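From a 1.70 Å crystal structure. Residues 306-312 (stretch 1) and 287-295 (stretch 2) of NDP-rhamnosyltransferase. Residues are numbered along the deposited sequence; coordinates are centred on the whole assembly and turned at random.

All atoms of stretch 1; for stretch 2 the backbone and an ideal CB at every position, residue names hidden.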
# COMPACT_ATOMS: atom_id res chain seq x y z
N GLY A 306 -0.25 14.06 19.21
CA GLY A 306 -0.26 14.83 20.48
C GLY A 306 -1.66 14.88 21.11
O GLY A 306 -1.97 15.81 21.84
N ILE A 307 -2.48 13.84 20.88
CA ILE A 307 -3.88 13.81 21.33
C ILE A 307 -3.97 12.88 22.57
O ILE A 307 -3.63 11.70 22.49
CB ILE A 307 -4.79 13.28 20.25
CG1 ILE A 307 -4.67 14.02 18.89
CG2 ILE A 307 -6.29 13.35 20.72
CD1 ILE A 307 -4.83 15.50 19.02
N PRO A 308 -4.43 13.43 23.69
CA PRO A 308 -4.50 12.55 24.86
C PRO A 308 -5.59 11.50 24.73
O PRO A 308 -6.51 11.62 23.92
CB PRO A 308 -4.80 13.47 26.03
CG PRO A 308 -5.38 14.68 25.47
CD PRO A 308 -4.84 14.81 24.00
N GLN A 309 -5.49 10.46 25.56
CA GLN A 309 -6.38 9.33 25.46
C GLN A 309 -6.94 8.95 26.81
O GLN A 309 -6.29 9.05 27.84
CB GLN A 309 -5.70 8.07 24.86
CG GLN A 309 -5.08 8.34 23.48
CD GLN A 309 -3.62 8.03 23.44
OE1 GLN A 309 -2.79 8.91 23.20
NE2 GLN A 309 -3.29 6.80 23.73
N LEU A 310 -8.19 8.52 26.74
CA LEU A 310 -8.83 7.86 27.90
C LEU A 310 -8.88 6.37 27.49
O LEU A 310 -9.53 6.04 26.51
CB LEU A 310 -10.22 8.40 27.97
CG LEU A 310 -10.90 8.43 29.36
CD1 LEU A 310 -12.36 8.89 29.40
CD2 LEU A 310 -10.56 7.38 30.30
N VAL A 311 -8.24 5.49 28.28
CA VAL A 311 -7.92 4.15 27.81
C VAL A 311 -8.71 3.16 28.66
O VAL A 311 -8.72 3.27 29.87
CB VAL A 311 -6.43 3.83 27.92
CG1 VAL A 311 -6.14 2.53 27.13
CG2 VAL A 311 -5.56 4.98 27.26
N LEU A 312 -9.44 2.30 27.99
CA LEU A 312 -10.17 1.21 28.70
C LEU A 312 -9.55 -0.09 28.32
O LEU A 312 -10.04 -0.85 27.49
CB LEU A 312 -11.64 1.27 28.28
CG LEU A 312 -12.57 2.48 28.58
CD1 LEU A 312 -12.16 3.72 27.96
CD2 LEU A 312 -13.91 2.09 27.91
N UNK A 287 -9.51 16.47 16.90
CA UNK A 287 -10.17 15.92 18.15
C UNK A 287 -9.37 16.29 19.37
O UNK A 287 -8.09 16.39 19.28
CB UNK A 287 -10.31 14.40 18.09
N UNK A 288 -10.05 16.48 20.53
CA UNK A 288 -9.25 16.87 21.70
C UNK A 288 -8.98 15.65 22.62
O UNK A 288 -8.23 15.78 23.57
CB UNK A 288 -9.97 17.97 22.48
N UNK A 289 -9.60 14.51 22.31
CA UNK A 289 -9.46 13.32 23.17
C UNK A 289 -9.79 12.09 22.34
O UNK A 289 -10.67 12.22 21.45
CB UNK A 289 -10.37 13.40 24.40
N UNK A 290 -9.11 10.94 22.59
CA UNK A 290 -9.45 9.71 21.94
C UNK A 290 -9.86 8.73 23.05
O UNK A 290 -9.11 8.65 24.04
CB UNK A 290 -8.29 9.18 21.10
N UNK A 291 -11.03 8.10 22.94
CA UNK A 291 -11.33 7.04 23.98
C UNK A 291 -11.13 5.74 23.19
O UNK A 291 -11.74 5.53 22.13
CB UNK A 291 -12.73 7.15 24.58
N UNK A 292 -10.29 4.86 23.73
CA UNK A 292 -9.94 3.63 23.02
C UNK A 292 -9.62 2.52 24.00
O UNK A 292 -9.63 2.73 25.22
CB UNK A 292 -8.75 3.86 22.08
N UNK A 293 -9.24 1.36 23.49
CA UNK A 293 -8.99 0.24 24.43
C UNK A 293 -7.45 0.10 24.66
O UNK A 293 -7.00 -0.70 25.54
CB UNK A 293 -9.58 -1.06 23.88
N UNK A 294 -6.64 0.86 23.91
CA UNK A 294 -5.18 0.82 24.10
C UNK A 294 -4.44 -0.03 23.07
O UNK A 294 -3.25 -0.22 23.17
CB UNK A 294 -4.86 0.29 25.50
N UNK A 295 -5.12 -0.47 22.05
CA UNK A 295 -4.48 -1.07 20.85
C UNK A 295 -3.56 -0.05 20.23
O UNK A 295 -3.88 1.18 20.12
CB UNK A 295 -5.52 -1.54 19.83

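Stretch 1 and stretch 2 pair as parallel strands over part of their length, and the backbone sets the first rule: within the paired part, positions 290, 291 and 292 alternate between the two faces of the sheet.

Position 287 precedes the pairing. Its CB points sideways, 4.9 Å from Ile-307 CG2, which would suit a small or medium apolar residue. It is Cys-287, whose carbonyl O, rather than its thiol, makes the closest contact, 3.4 Å from Ile-307 CD1.

At 288 the CB points away and meets nothing of stretch 1, so this contact hardly restricts the choice. Glu-288 sends its carboxylate to partners elsewhere in the structure, while its carbonyl O lies 3.6 Å from Pro-308 CD.

Position 289 also points away, but a branched or long apolar chain could fold back over the strand. Leu-289 does so: with chi1 t and chi2 p, its CD1 comes within 4.2 Å of Leu-310 CB.

Position 290 is paired with Gln-309, on the same face. Its ideal CB is 4.1 Å from Gln-309 CG and 4.6 Å from Ile-307 CG2, a mostly aliphatic setting for a compact or beta-branched residue, with Pro-308 O also 4.1 Å from the ideal CB. Val-290 fits, its CG2 packing 3.8 Å from Ile-307 CG2. Its backbone hydrogen-bonds both ways, N donating to Pro-308 O at 3.0 Å and O accepting from Leu-310 N at 2.9 Å.

Position 291 turns to the other face, beside Leu-310 and with Leu-312 CD1 4.8 Å from the ideal CB. Val, Ile or Leu would all be reasonable. Ile-291 reaches both neighbours: CG1 is 4.0 Å from Leu-310 CB, and CG2 is 3.5 Å from Leu-312 CD1.

Position 292 returns to the face of Gln-309 and Val-311. The ideal CB is 5.0 Å from Leu-310 O, so several medium-sized chains, apolar or mildly polar, would suit. Cys-292, chi1 p, places SG 4.3 Å from Gln-309 CB. Its main chain continues the ladder, with N 3.1 Å from Leu-310 O and O 2.8 Å from Leu-312 N, both hydrogen bonds.

At 293 the CB points away overall yet lies 3.6 Å from Leu-312 O, an ordinary contact. Alanine suits, and as far as stretch 1 goes a longer chain could also leave in that direction. Ala-293 keeps its CB in touch with stretch 1 and adds a CA-H...O contact, its CA 3.4 Å from Leu-312 O.

Position 294 is the strictest. An ideal CB would sit 3.1 Å from Val-311 CG1, and with phi 101° it would also jam against the preceding carbonyl O. Both point to glycine; in Gly-294 the bare CA lies 3.6 Å from Val-311 CG1.

Position 295 has room for a CB, so stretch 1 leaves the choice open; N-caps commonly take Ser, Thr, Asp, Asn or Gly. Gly-295 is the N-cap residue before a helix.

Stretch 2 287-295: CELVICAGG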
# COMPACT_ATOMS: atom_id res chain seq x y z
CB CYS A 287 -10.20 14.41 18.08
SG CYS A 287 -11.31 13.79 16.78
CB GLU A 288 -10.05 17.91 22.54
CG GLU A 288 -10.04 19.28 21.85
CD GLU A 288 -10.80 20.26 22.71
OE1 GLU A 288 -10.31 20.58 23.80
OE2 GLU A 288 -11.92 20.61 22.36
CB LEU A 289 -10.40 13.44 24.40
CG LEU A 289 -10.53 12.26 25.37
CD1 LEU A 289 -9.21 12.02 26.10
CD2 LEU A 289 -11.70 12.45 26.36
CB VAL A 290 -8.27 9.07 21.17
CG1 VAL A 290 -8.75 7.68 20.56
CG2 VAL A 290 -7.95 10.01 20.07
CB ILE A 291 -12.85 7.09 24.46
CG1 ILE A 291 -13.13 8.39 25.23
CG2 ILE A 291 -13.16 5.89 25.38
CD1 ILE A 291 -14.60 8.78 25.40
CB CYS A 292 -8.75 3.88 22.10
SG CYS A 292 -7.22 4.47 22.95
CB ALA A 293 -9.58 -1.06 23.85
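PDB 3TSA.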